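Local coordinates for protein beta sliding clamp (Caulobacter crescentus, PDB 5WCE) that probably tethers DNA polymerases and other proteins to DNA for processive replication, forming a ring-shaped head-to-tail dimer around the duplex, at residues A[276-281]-A[337-341]; A[232-236]-A[246-250]. All blocks are in the same frame, centred on the assembly; numbering follows the deposited sequence.

Contact 1: residues A[276-281]-A[337-341]; sequences FAKAVD and LLDVC
Ala277 and Leu338 mark the closest backbone approach, 6.1 Å between their CA atoms, where helices 276-281 and 337-341 run nearly antiparallel at 157° with axes 10.0 Å apart. Leu338 reaches across: its CG lies beside the backbone N (chi1 -71°), which carries the branched end to the opposite helix. There CD2 sits 3.4 Å from Ala277 O, while CG meets Val280 CG1 at 3.8 Å as the two side chains lie alongside each other, pointing opposite ways. Cutting Leu338 back to an alanine would remove CG and both methyls, and would probably leave a gap between Val280 CG1 and the Ala277 carbonyl. About a turn on from Leu338, Cys341 meets the same Ala277, CB to CB, at 3.9 Å. Deeper, Leu337 crosses the Phe276 side chain at about a right angle, its CD1 4.0 Å from CE2 of the ring, and its CD2 also touches Val280 CG2. That same valine methyl lies over one face of the Phe276 ring, toward its rim, within the one helix, and Cys341 SG stands at the ring edge, 5.3 Å from the centroid. Leu305 of strand 302-308 touches both Phe276 and Val280, whereas Asp281 at the border forms a salt bridge with Lys87 of the second subunit. The helix pair is therefore joined by apolar and sulfur-aromatic packing, with charge kept to its margin.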
# COMPACT_ATOMS: atom_id res chain seq x y z
N PHE A 276 20.75 -10.32 16.16
CA PHE A 276 20.12 -11.63 15.96
C PHE A 276 18.94 -11.54 15.00
O PHE A 276 18.82 -12.33 14.10
CB PHE A 276 19.70 -12.24 17.32
CG PHE A 276 19.04 -13.58 17.21
CD1 PHE A 276 19.78 -14.71 16.96
CD2 PHE A 276 17.68 -13.70 17.43
CE1 PHE A 276 19.16 -15.95 16.89
CE2 PHE A 276 17.07 -14.94 17.42
CZ PHE A 276 17.82 -16.07 17.11
N ALA A 277 18.08 -10.55 15.21
CA ALA A 277 16.95 -10.33 14.36
C ALA A 277 17.39 -10.11 12.88
O ALA A 277 16.79 -10.66 11.97
CB ALA A 277 16.13 -9.14 14.86
N LYS A 278 18.45 -9.33 12.68
CA LYS A 278 18.96 -9.09 11.33
C LYS A 278 19.44 -10.36 10.69
O LYS A 278 19.20 -10.57 9.50
CB LYS A 278 20.05 -8.01 11.30
CG LYS A 278 19.41 -6.63 11.38
CD LYS A 278 20.46 -5.57 11.61
CE LYS A 278 19.80 -4.21 11.68
NZ LYS A 278 20.84 -3.30 12.21
N ALA A 279 20.08 -11.21 11.49
CA ALA A 279 20.55 -12.50 11.01
C ALA A 279 19.40 -13.42 10.67
O ALA A 279 19.43 -14.01 9.61
CB ALA A 279 21.50 -13.16 11.99
N VAL A 280 18.41 -13.56 11.55
CA VAL A 280 17.22 -14.33 11.25
C VAL A 280 16.56 -13.85 9.95
O VAL A 280 16.20 -14.64 9.11
CB VAL A 280 16.18 -14.29 12.38
CG1 VAL A 280 14.90 -15.03 11.97
CG2 VAL A 280 16.75 -14.94 13.65
N ASP A 281 16.35 -12.54 9.85
CA ASP A 281 15.76 -11.94 8.67
C ASP A 281 16.58 -12.24 7.41
O ASP A 281 16.01 -12.63 6.37
CB ASP A 281 15.62 -10.44 8.93
CG ASP A 281 14.83 -9.73 7.85
OD1 ASP A 281 13.96 -10.34 7.24
OD2 ASP A 281 15.14 -8.55 7.61
N LEU A 337 9.43 -15.69 15.40
CA LEU A 337 10.64 -15.28 16.11
C LEU A 337 10.92 -13.80 15.90
O LEU A 337 11.18 -13.04 16.84
CB LEU A 337 11.79 -16.14 15.63
CG LEU A 337 13.18 -15.96 16.15
CD1 LEU A 337 13.18 -16.00 17.67
CD2 LEU A 337 14.09 -17.04 15.54
N LEU A 338 10.84 -13.36 14.66
CA LEU A 338 11.02 -11.92 14.34
C LEU A 338 9.98 -11.08 15.02
O LEU A 338 10.30 -9.98 15.47
CB LEU A 338 11.05 -11.71 12.84
CG LEU A 338 12.31 -12.25 12.19
CD1 LEU A 338 12.10 -12.22 10.69
CD2 LEU A 338 13.54 -11.46 12.62
N ASP A 339 8.76 -11.56 15.14
CA ASP A 339 7.71 -10.82 15.86
C ASP A 339 8.09 -10.54 17.30
O ASP A 339 7.97 -9.42 17.83
CB ASP A 339 6.38 -11.59 15.80
CG ASP A 339 5.67 -11.48 14.45
OD1 ASP A 339 6.02 -10.65 13.59
OD2 ASP A 339 4.79 -12.33 14.25
N VAL A 340 8.62 -11.57 17.97
CA VAL A 340 9.12 -11.39 19.32
C VAL A 340 10.29 -10.44 19.39
O VAL A 340 10.28 -9.53 20.23
CB VAL A 340 9.49 -12.77 19.96
CG1 VAL A 340 10.15 -12.53 21.31
CG2 VAL A 340 8.24 -13.57 20.12
N CYS A 341 11.31 -10.60 18.54
CA CYS A 341 12.43 -9.69 18.55
C CYS A 341 11.96 -8.23 18.31
O CYS A 341 12.52 -7.29 18.87
CB CYS A 341 13.48 -10.06 17.50
SG CYS A 341 14.29 -11.64 17.85

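Contact 2: residues A[232-236]-A[246-250]; sequences SPQKV and TSKVI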
# COMPACT_ATOMS: atom_id res chain seq x y z
N SER A 232 -18.26 -6.12 31.77
CA SER A 232 -19.13 -7.15 32.33
C SER A 232 -18.72 -8.46 31.65
O SER A 232 -17.93 -8.43 30.68
CB SER A 232 -20.58 -6.87 31.98
OG SER A 232 -20.81 -7.11 30.60
N PRO A 233 -19.30 -9.59 32.07
CA PRO A 233 -18.96 -10.85 31.33
C PRO A 233 -19.52 -10.88 29.88
O PRO A 233 -19.12 -11.73 29.12
CB PRO A 233 -19.62 -11.95 32.19
CG PRO A 233 -19.86 -11.31 33.54
CD PRO A 233 -20.15 -9.87 33.25
N GLN A 234 -20.41 -9.96 29.51
CA GLN A 234 -20.97 -9.91 28.17
C GLN A 234 -20.48 -8.75 27.31
O GLN A 234 -20.65 -8.78 26.10
CB GLN A 234 -22.50 -9.86 28.24
CG GLN A 234 -23.14 -11.06 28.92
CD GLN A 234 -23.13 -11.00 30.45
OE1 GLN A 234 -23.11 -9.93 31.06
NE2 GLN A 234 -23.15 -12.18 31.08
N LYS A 235 -19.90 -7.72 27.92
CA LYS A 235 -19.59 -6.46 27.20
C LYS A 235 -18.37 -5.77 27.73
O LYS A 235 -18.00 -5.94 28.89
CB LYS A 235 -20.73 -5.44 27.29
CG LYS A 235 -22.02 -5.93 26.67
CD LYS A 235 -22.78 -4.88 25.97
CE LYS A 235 -23.54 -5.46 24.79
NZ LYS A 235 -24.88 -5.77 25.22
N VAL A 236 -17.77 -4.99 26.87
CA VAL A 236 -16.70 -4.10 27.23
C VAL A 236 -17.00 -2.74 26.59
O VAL A 236 -17.60 -2.67 25.51
CB VAL A 236 -15.33 -4.70 26.84
CG1 VAL A 236 -15.16 -4.89 25.37
CG2 VAL A 236 -14.20 -3.82 27.30
N THR A 246 -18.44 0.42 22.35
CA THR A 246 -19.06 -0.64 23.17
C THR A 246 -19.04 -1.92 22.34
O THR A 246 -19.42 -1.90 21.15
CB THR A 246 -20.49 -0.27 23.56
OG1 THR A 246 -20.54 1.05 24.12
CG2 THR A 246 -21.04 -1.26 24.53
N SER A 247 -18.61 -3.03 22.93
CA SER A 247 -18.45 -4.29 22.17
C SER A 247 -18.91 -5.50 22.94
O SER A 247 -18.72 -5.60 24.19
CB SER A 247 -16.97 -4.48 21.75
OG SER A 247 -16.74 -5.75 21.11
N LYS A 248 -19.48 -6.47 22.21
CA LYS A 248 -19.60 -7.84 22.74
C LYS A 248 -18.19 -8.40 23.01
O LYS A 248 -17.19 -7.92 22.45
CB LYS A 248 -20.28 -8.77 21.76
CG LYS A 248 -21.73 -8.42 21.48
CD LYS A 248 -22.26 -9.27 20.34
CE LYS A 248 -23.68 -8.83 20.01
NZ LYS A 248 -24.22 -9.59 18.87
N VAL A 249 -18.17 -9.43 23.85
CA VAL A 249 -16.93 -10.14 24.17
C VAL A 249 -17.09 -11.56 23.65
O VAL A 249 -18.19 -11.99 23.39
CB VAL A 249 -16.58 -10.13 25.69
CG1 VAL A 249 -16.31 -8.69 26.17
CG2 VAL A 249 -17.58 -10.82 26.50
N ILE A 250 -15.99 -12.25 23.42
CA ILE A 250 -16.09 -13.62 22.94
C ILE A 250 -16.54 -14.54 24.10
O ILE A 250 -15.92 -14.54 25.15
CB ILE A 250 -14.79 -14.08 22.30
CG1 ILE A 250 -14.55 -13.25 21.04
CG2 ILE A 250 -14.85 -15.58 22.00
CD1 ILE A 250 -13.22 -13.40 20.39
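Val236 and Ser247 form an antiparallel hydrogen-bonded pair, their CA atoms 5.4 Å apart, and the touching parts, 233-236 and 246-249, run 142° apart. Both bonds of the pair are short and fairly straight: Val236 N to Ser247 O is 2.9 Å and Ser247 N to Val236 O 2.8 Å, each with an N-H...O angle of 163°. Toward Gln234 the regular bonding gives out, and the link from Val249 N to Gln234 O is weak. Val249 packs at this end: its CG2 presses on Pro233 O at 3.2 Å, while CG1 meets CG1 of Val236 at 4.0 Å, the two valines crossing at a slant. Val236 brings that methyl in by holding it between its own backbone N and carbonyl carbon (chi1 63°), where it also lies against Ser247 O. The contact lies at the open end of the beta hairpin 235-240/243-248 in the central domain and takes in loop residues just beyond it; strand 243-248 pairs on its other side with strand 58-65, through Thr246 with Glu59. Ahead of the hairpin an ST turn tightens the chain, Ser232 OG accepting from Gln234 N at 3.1 Å and weakly from Lys235 N. Ser247 OG donates to Lys248 O, 2.6 Å away in the carbonyl plane, and is hydrogen-bonded to Thr212 OG1 as well. The bent chain of Lys235 starts with CB against Ser247 O and ends with NZ hydrogen-bonded to Ser128 O.

In the fold
Contact 2 comes first along the chain, both of its segments preceding those of contact 1, and the two lie on opposite sides of the chain's centre, 35 Å apart between centres and about 19 Å between nearest atoms. They share neither sheet nor domain. Contact 2 belongs to the central domain, in an antiparallel sheet that runs on into the N-terminal domain through strand 58-65. Contact 1 pairs helices 273-284 and 334-343 of the C-terminal domain; in sliding clamps such helices line the inner face of the ring, toward DNA. Contact 2 thus sits in the sheet shared by consecutive domains of one subunit, while contact 1 borders the second subunit.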